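Local coordinates for ancylostoma secreted protein 1 (Necator americanus, PDB 3NT8), which is a secreted hookworm protein built from two CAP domains that is probably associated with the transition of infective larvae to parasitism, at residues 25-30 / 35-40; 41-46 / 118-123; 76-81 / 174-179. All blocks are in the same frame, centred on the assembly; numbering follows the deposited sequence.

In the fold
The three contacts lie in the first CAP domain. From the N terminus, contact 1 closes a short loop, turning 25-30 back onto the start of helix 34-52. Contact 2 begins later on the same helix and brings it beside helix 119-127. Contact 3 lays helix 76-85 on strand 170-177. Contact 1 closes before the others open, whereas the loops of contacts 2 and 3 cross. The Cys27-Cys76 disulfide and the Arg37-Glu79 salt bridge join contacts 1 and 3. His44 and Tyr177 link contacts 2 and 3 by a probable hydrogen bond. Contact 1 thus anchors the N-terminal segment, contact 2 pairs helices on one face of the sheet, and contact 3 sets a helix on the other.

Contact 1: 25-30 / 35-40; sequences FGCSNS and SDRQAF
Phe25 lies against the shaft of Arg37 where the N-terminal segment of the first CAP domain folds back on helix 34-52. The apolar part is a CH-pi contact. Arg37 CB sits over the centre of the Phe25 ring, 3.9 Å from its centroid and 10° off the normal. Further along the arginine, CD is 3.8 Å from Phe25 CG. Beyond CG the chain of Arg37 stays stretched out, which carries its guanidinium past the ring to Cys27 and Asn29. At the ring edge Gln38 OE1 lies near the plane, 3.3 Å from Phe25 CE2. A bend at chi2 (76°) of Gln38 brings this oxygen in, while its NE2 bonds to Asp42. Trp74 adds an edge-to-face contact to Phe25.

The polar part centres on the guanidinium. Cys27 O lies over one of its faces, and Cys27 CB is 3.5 Å from Arg37 NH2. The same cysteine is joined to Cys76 by a disulfide, which fixes this segment to helix 76-85. Two acids hold the charge of Arg37: Glu79 by a salt bridge to NH2 and Asp34 by one to NH1. Glu79 OE2 thus bonds both Arg37 NH2 and Asn29 ND2; Gln83 OE1 also accepts from ND2.

The one direct hydrogen bond between the segments runs from Arg37 NH2 to Asn29 O, at 2.8 Å and 161°. The oxygen lies in the guanidinium plane. A water donates to Asn29 O at 2.8 Å and accepts a weak bond from Arg37 NH1.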
# COMPACT_ATOMS: atom_id res chain seq x y z
N PHE A 25 6.37 18.08 21.28
CA PHE A 25 6.82 18.26 19.87
C PHE A 25 8.33 18.22 19.69
O PHE A 25 8.85 17.31 19.04
CB PHE A 25 6.14 19.45 19.19
CG PHE A 25 4.63 19.30 19.12
CD1 PHE A 25 4.05 18.33 18.29
CD2 PHE A 25 3.81 20.09 19.91
CE1 PHE A 25 2.68 18.18 18.24
CE2 PHE A 25 2.42 19.91 19.88
CZ PHE A 25 1.86 18.96 19.08
N GLY A 26 9.04 19.17 20.29
CA GLY A 26 10.50 19.18 20.24
C GLY A 26 11.01 19.55 18.87
O GLY A 26 12.14 19.18 18.53
N CYS A 27 10.22 20.28 18.08
CA CYS A 27 10.68 20.70 16.76
C CYS A 27 11.37 22.05 16.81
O CYS A 27 10.96 22.95 17.54
CB CYS A 27 9.55 20.69 15.71
SG CYS A 27 8.51 19.15 15.63
N SER A 28 12.42 22.17 16.02
CA SER A 28 13.19 23.40 15.99
C SER A 28 12.54 24.45 15.09
O SER A 28 12.81 25.61 15.22
CB SER A 28 14.66 23.17 15.59
OG SER A 28 14.84 22.42 14.37
N ASN A 29 11.64 24.03 14.22
CA ASN A 29 11.17 24.97 13.20
C ASN A 29 10.42 26.12 13.88
O ASN A 29 9.51 25.87 14.69
CB ASN A 29 10.36 24.25 12.11
CG ASN A 29 9.70 25.20 11.14
OD1 ASN A 29 10.31 26.13 10.64
ND2 ASN A 29 8.42 24.95 10.85
N SER A 30 10.87 27.37 13.63
CA SER A 30 10.15 28.57 14.09
C SER A 30 9.02 29.07 13.08
O SER A 30 8.39 30.09 13.32
CB SER A 30 11.15 29.70 14.41
OG SER A 30 11.81 30.14 13.22
N SER A 35 1.26 25.39 19.06
CA SER A 35 -0.17 25.50 19.07
C SER A 35 -0.72 25.16 17.69
O SER A 35 -1.81 24.59 17.56
CB SER A 35 -0.57 26.92 19.49
OG SER A 35 -1.96 26.98 19.45
N ASP A 36 0.05 25.51 16.66
CA ASP A 36 -0.26 25.15 15.29
C ASP A 36 -0.08 23.66 15.08
O ASP A 36 -0.91 23.05 14.45
CB ASP A 36 0.67 25.87 14.32
CG ASP A 36 0.45 27.39 14.33
OD1 ASP A 36 -0.66 27.86 14.66
OD2 ASP A 36 1.39 28.09 13.96
N ARG A 37 0.99 23.09 15.60
CA ARG A 37 1.25 21.70 15.40
C ARG A 37 0.15 20.89 16.07
O ARG A 37 -0.15 19.79 15.64
CB ARG A 37 2.58 21.29 15.97
CG ARG A 37 3.74 21.94 15.34
CD ARG A 37 5.01 21.73 16.17
NE ARG A 37 6.19 22.13 15.39
CZ ARG A 37 6.75 23.31 15.49
NH1 ARG A 37 6.30 24.17 16.39
NH2 ARG A 37 7.79 23.60 14.73
N GLN A 38 -0.36 21.40 17.19
CA GLN A 38 -1.33 20.69 17.97
C GLN A 38 -2.65 20.82 17.21
O GLN A 38 -3.38 19.91 17.18
CB GLN A 38 -1.37 21.28 19.38
CG GLN A 38 -2.24 20.49 20.38
CD GLN A 38 -1.53 19.23 20.83
OE1 GLN A 38 -0.45 19.32 21.42
NE2 GLN A 38 -2.09 18.05 20.51
N ALA A 39 -2.90 21.94 16.53
CA ALA A 39 -4.14 22.06 15.78
C ALA A 39 -4.17 21.19 14.48
O ALA A 39 -5.20 20.67 14.15
CB ALA A 39 -4.48 23.50 15.51
N PHE A 40 -3.06 21.09 13.76
CA PHE A 40 -2.93 20.12 12.70
C PHE A 40 -3.11 18.69 13.20
O PHE A 40 -3.87 17.91 12.62
CB PHE A 40 -1.56 20.23 12.04
CG PHE A 40 -1.42 21.43 11.14
CD1 PHE A 40 -2.25 21.59 10.04
CD2 PHE A 40 -0.44 22.38 11.39
CE1 PHE A 40 -2.08 22.71 9.22
CE2 PHE A 40 -0.25 23.46 10.59
CZ PHE A 40 -1.07 23.64 9.51
O HOH W 1 8.13 27.06 16.86

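Contact 2: 41-46 / 118-123; sequences LDFHNN and KIEPTL
Two helices that lie side by side in the first CAP domain meet here, with Phe43 of helix 34-52 set against Leu123 of helix 119-127. Their short segments run in roughly the same direction, with an angle of 35° between them, and the axes come within 10.8 Å at their closest. The spacing is bridged by side chains.

Phe43 has its CG anti to the backbone N (chi1 -169°), which sends the ring toward helix 119-127. Leu123 CB comes over one ring face, offset toward the rim. It makes a CH-pi contact, 3.9 Å from the ring centroid and 3.8 Å from Phe43 CD2. The two side chains overlap head to tail, so the methyl Leu123 CD2 reaches back to Phe43 CB at 3.8 Å. Glu120 approaches the same ring at its edge. Its chain is bent at chi2, and OE2 lies in the ring plane, 3.5 Å from Phe43 CE1.

One residue further on, His44 crosses Leu123 at about a right angle. Leu123 CD2 is 3.6 Å from His44 CE1. The imidazole is buried and held at both nitrogens: ND1 bonds to Phe40 O and NE2 to Tyr177 OH. These bonds fix its rotation and tie the helix to the sheet. Met152 of helix 147-153 also packs on Phe43 and His44. Paired helices packed on one face of a central sheet are typical of the alpha-beta-alpha sandwich of CAP domains.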
# COMPACT_ATOMS: atom_id res chain seq x y z
N LEU A 41 -2.39 18.33 14.24
CA LEU A 41 -2.41 16.96 14.70
C LEU A 41 -3.78 16.55 15.22
O LEU A 41 -4.22 15.44 14.90
CB LEU A 41 -1.35 16.75 15.74
CG LEU A 41 -1.13 15.34 16.25
CD1 LEU A 41 -0.61 14.44 15.16
CD2 LEU A 41 -0.19 15.37 17.49
N ASP A 42 -4.42 17.39 16.05
CA ASP A 42 -5.71 17.07 16.65
C ASP A 42 -6.82 16.94 15.60
O ASP A 42 -7.69 16.03 15.68
CB ASP A 42 -6.10 18.18 17.66
CG ASP A 42 -5.29 18.12 18.93
OD1 ASP A 42 -4.53 17.13 19.14
OD2 ASP A 42 -5.44 19.06 19.75
N PHE A 43 -6.81 17.85 14.63
CA PHE A 43 -7.87 17.81 13.62
C PHE A 43 -7.79 16.44 12.87
O PHE A 43 -8.82 15.79 12.57
CB PHE A 43 -7.77 19.01 12.66
CG PHE A 43 -8.98 19.17 11.75
CD1 PHE A 43 -9.89 20.23 11.96
CD2 PHE A 43 -9.19 18.31 10.68
CE1 PHE A 43 -10.99 20.37 11.14
CE2 PHE A 43 -10.31 18.46 9.85
CZ PHE A 43 -11.19 19.51 10.07
N HIS A 44 -6.59 15.98 12.60
CA HIS A 44 -6.48 14.74 11.85
C HIS A 44 -6.95 13.56 12.70
O HIS A 44 -7.68 12.73 12.20
CB HIS A 44 -5.07 14.48 11.33
CG HIS A 44 -4.70 15.22 10.07
ND1 HIS A 44 -4.25 16.53 10.06
CD2 HIS A 44 -4.62 14.80 8.78
CE1 HIS A 44 -3.97 16.89 8.82
NE2 HIS A 44 -4.17 15.86 8.02
N ASN A 45 -6.48 13.48 13.96
CA ASN A 45 -6.84 12.34 14.83
C ASN A 45 -8.27 12.30 15.31
O ASN A 45 -8.81 11.23 15.55
CB ASN A 45 -5.92 12.31 16.03
CG ASN A 45 -4.55 11.93 15.66
OD1 ASN A 45 -4.37 11.09 14.78
ND2 ASN A 45 -3.56 12.56 16.30
N ASN A 46 -8.86 13.47 15.50
CA ASN A 46 -10.26 13.53 15.86
C ASN A 46 -11.14 13.04 14.71
O ASN A 46 -12.15 12.36 14.95
CB ASN A 46 -10.69 14.96 16.27
CG ASN A 46 -10.01 15.38 17.56
OD1 ASN A 46 -9.74 14.54 18.39
ND2 ASN A 46 -9.73 16.67 17.72
N LYS A 118 -6.25 30.16 9.41
CA LYS A 118 -6.52 29.44 8.19
C LYS A 118 -6.25 27.95 8.31
O LYS A 118 -6.42 27.20 7.32
CB LYS A 118 -5.70 30.05 7.05
CG LYS A 118 -6.28 31.34 6.53
CD LYS A 118 -7.53 31.12 5.67
CE LYS A 118 -8.21 32.41 5.38
NZ LYS A 118 -9.40 32.18 4.53
N ILE A 119 -5.84 27.48 9.50
CA ILE A 119 -5.57 26.06 9.64
C ILE A 119 -6.86 25.23 9.57
O ILE A 119 -6.90 24.20 8.91
CB ILE A 119 -4.78 25.69 10.92
CG1 ILE A 119 -3.35 26.26 10.90
CG2 ILE A 119 -4.73 24.12 11.07
CD1 ILE A 119 -2.65 26.07 12.29
N GLU A 120 -7.90 25.67 10.23
CA GLU A 120 -9.11 24.91 10.34
C GLU A 120 -9.89 24.84 9.04
O GLU A 120 -10.33 23.78 8.64
CB GLU A 120 -9.97 25.41 11.52
CG GLU A 120 -11.13 24.40 11.95
CD GLU A 120 -12.35 24.34 11.01
OE1 GLU A 120 -12.69 25.34 10.27
OE2 GLU A 120 -13.01 23.27 11.04
N PRO A 121 -10.06 26.00 8.38
CA PRO A 121 -10.79 25.94 7.14
C PRO A 121 -9.99 25.24 6.04
O PRO A 121 -10.59 24.74 5.10
CB PRO A 121 -11.09 27.43 6.82
CG PRO A 121 -9.93 28.15 7.46
CD PRO A 121 -9.82 27.39 8.80
N THR A 122 -8.64 25.23 6.12
CA THR A 122 -7.84 24.42 5.17
C THR A 122 -8.10 22.92 5.33
O THR A 122 -8.38 22.19 4.36
CB THR A 122 -6.33 24.65 5.31
OG1 THR A 122 -6.08 26.01 5.04
CG2 THR A 122 -5.55 23.81 4.29
N LEU A 123 -8.00 22.46 6.57
CA LEU A 123 -8.12 21.06 6.86
C LEU A 123 -9.59 20.58 6.63
O LEU A 123 -9.84 19.47 6.10
CB LEU A 123 -7.55 20.74 8.25
CG LEU A 123 -6.07 20.27 8.26
CD1 LEU A 123 -5.19 21.39 7.77
CD2 LEU A 123 -5.64 19.95 9.63

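Contact 3: 76-81 / 174-179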
# COMPACT_ATOMS: atom_id res chain seq x y z
N CYS A 76 9.12 15.76 13.18
CA CYS A 76 9.77 17.08 13.03
C CYS A 76 10.49 17.22 11.69
O CYS A 76 10.50 18.31 11.10
CB CYS A 76 10.68 17.45 14.18
SG CYS A 76 9.82 17.56 15.77
N ALA A 77 11.07 16.11 11.24
CA ALA A 77 11.86 16.02 10.06
C ALA A 77 10.94 16.17 8.89
O ALA A 77 11.29 16.84 7.89
CB ALA A 77 12.56 14.65 10.02
N MET A 78 9.75 15.56 8.97
CA MET A 78 8.74 15.73 7.90
C MET A 78 8.29 17.17 7.82
O MET A 78 8.29 17.73 6.73
CB MET A 78 7.55 14.78 8.04
CG MET A 78 7.87 13.42 7.45
SD MET A 78 6.71 12.24 8.03
CE MET A 78 5.27 12.86 7.17
N GLU A 79 7.96 17.76 8.97
CA GLU A 79 7.60 19.18 9.07
C GLU A 79 8.67 20.10 8.49
O GLU A 79 8.35 21.04 7.73
CB GLU A 79 7.33 19.58 10.52
CG GLU A 79 6.94 21.10 10.68
CD GLU A 79 7.07 21.56 12.07
OE1 GLU A 79 7.03 20.74 13.01
OE2 GLU A 79 7.25 22.77 12.29
N GLN A 80 9.93 19.83 8.81
CA GLN A 80 11.02 20.77 8.44
C GLN A 80 11.23 20.73 6.96
O GLN A 80 11.46 21.76 6.33
CB GLN A 80 12.33 20.40 9.17
CG GLN A 80 13.54 21.35 8.79
CD GLN A 80 13.37 22.77 9.34
OE1 GLN A 80 13.22 22.97 10.55
NE2 GLN A 80 13.38 23.76 8.44
N GLN A 81 11.21 19.53 6.40
CA GLN A 81 11.40 19.40 4.97
C GLN A 81 10.31 20.11 4.17
O GLN A 81 10.60 20.78 3.22
CB GLN A 81 11.53 17.92 4.57
CG GLN A 81 12.07 17.76 3.18
CD GLN A 81 12.54 16.35 2.85
OE1 GLN A 81 12.44 15.42 3.67
NE2 GLN A 81 13.09 16.20 1.64
N SER A 174 -0.01 23.33 3.99
CA SER A 174 0.34 22.04 3.37
C SER A 174 0.65 21.00 4.46
O SER A 174 1.07 21.34 5.51
CB SER A 174 1.52 22.15 2.36
OG SER A 174 1.72 20.89 1.65
N CYS A 175 0.38 19.73 4.18
CA CYS A 175 0.67 18.63 5.11
C CYS A 175 1.16 17.53 4.22
O CYS A 175 0.68 17.38 3.09
CB CYS A 175 -0.59 18.12 5.87
SG CYS A 175 -1.32 19.19 7.10
N ILE A 176 2.13 16.77 4.74
CA ILE A 176 2.66 15.58 4.09
C ILE A 176 2.46 14.38 5.00
O ILE A 176 2.37 14.55 6.23
CB ILE A 176 4.19 15.68 3.71
CG1 ILE A 176 5.00 16.27 4.83
CG2 ILE A 176 4.42 16.47 2.46
CD1 ILE A 176 6.43 16.02 4.63
N TYR A 177 2.39 13.19 4.41
CA TYR A 177 1.94 11.98 5.13
C TYR A 177 2.78 10.83 4.69
O TYR A 177 3.05 10.71 3.51
CB TYR A 177 0.47 11.65 4.77
CG TYR A 177 -0.48 12.78 4.99
CD1 TYR A 177 -1.32 12.80 6.12
CD2 TYR A 177 -0.62 13.77 4.05
CE1 TYR A 177 -2.23 13.82 6.28
CE2 TYR A 177 -1.54 14.78 4.22
CZ TYR A 177 -2.35 14.79 5.33
OH TYR A 177 -3.21 15.81 5.55
N ASN A 178 3.19 9.96 5.61
CA ASN A 178 4.02 8.83 5.27
C ASN A 178 3.22 7.63 4.69
O ASN A 178 3.71 6.48 4.72
CB ASN A 178 4.84 8.37 6.47
CG ASN A 178 3.97 7.71 7.59
OD1 ASN A 178 2.77 7.96 7.67
ND2 ASN A 178 4.61 6.90 8.45
N GLY A 179 2.01 7.88 4.19
CA GLY A 179 1.25 6.83 3.53
C GLY A 179 0.54 7.46 2.34
O GLY A 179 0.23 8.68 2.35
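Ile176 is the first residue of 174-179 to meet helix 76-85, and it does so through Met78. Its CG1 is tucked over the backbone, flanked by N and C (chi1 44°), and from there CD1 points at the helix. This methyl is 3.8 Å from Met78 CB. It also lies close to the helix backbone, 3.3 Å from Met78 O. Leu82, one turn further along the helix, packs on the same isoleucine. Met78 runs out from the helix and then bends at chi3 (68°), which places CE over the strand, 3.5 Å from Ile176 O. Ile176 CD1 thus packs at the base of Met78, while Met78 CE lies against the strand backbone.

Tyr177 offers the helix its backbone, with N 4.0 Å from Met78 CE. Its side chain leaves on the other face of the sheet, where it packs on Asn151 and Met152 of helix 147-153. This change of side between Ile176 and Tyr177 reflects the layers of the alpha-beta-alpha sandwich of the CAP domain. Helix 76-85 covers one face of the sheet, and helix 34-52 lies on the other. The first turn of helix 76-85 is held by Asp75 OD2, which accepts from Met78 N.

Asn178 follows the end of the strand. Its backbone N is 3.9 Å from Met78 CE, so the methyl spans the backbone of three successive residues. The amide of Asn178 is used away from the helix: OD1 accepts from Lys159 N, and ND2 bonds to Thr158 OG1.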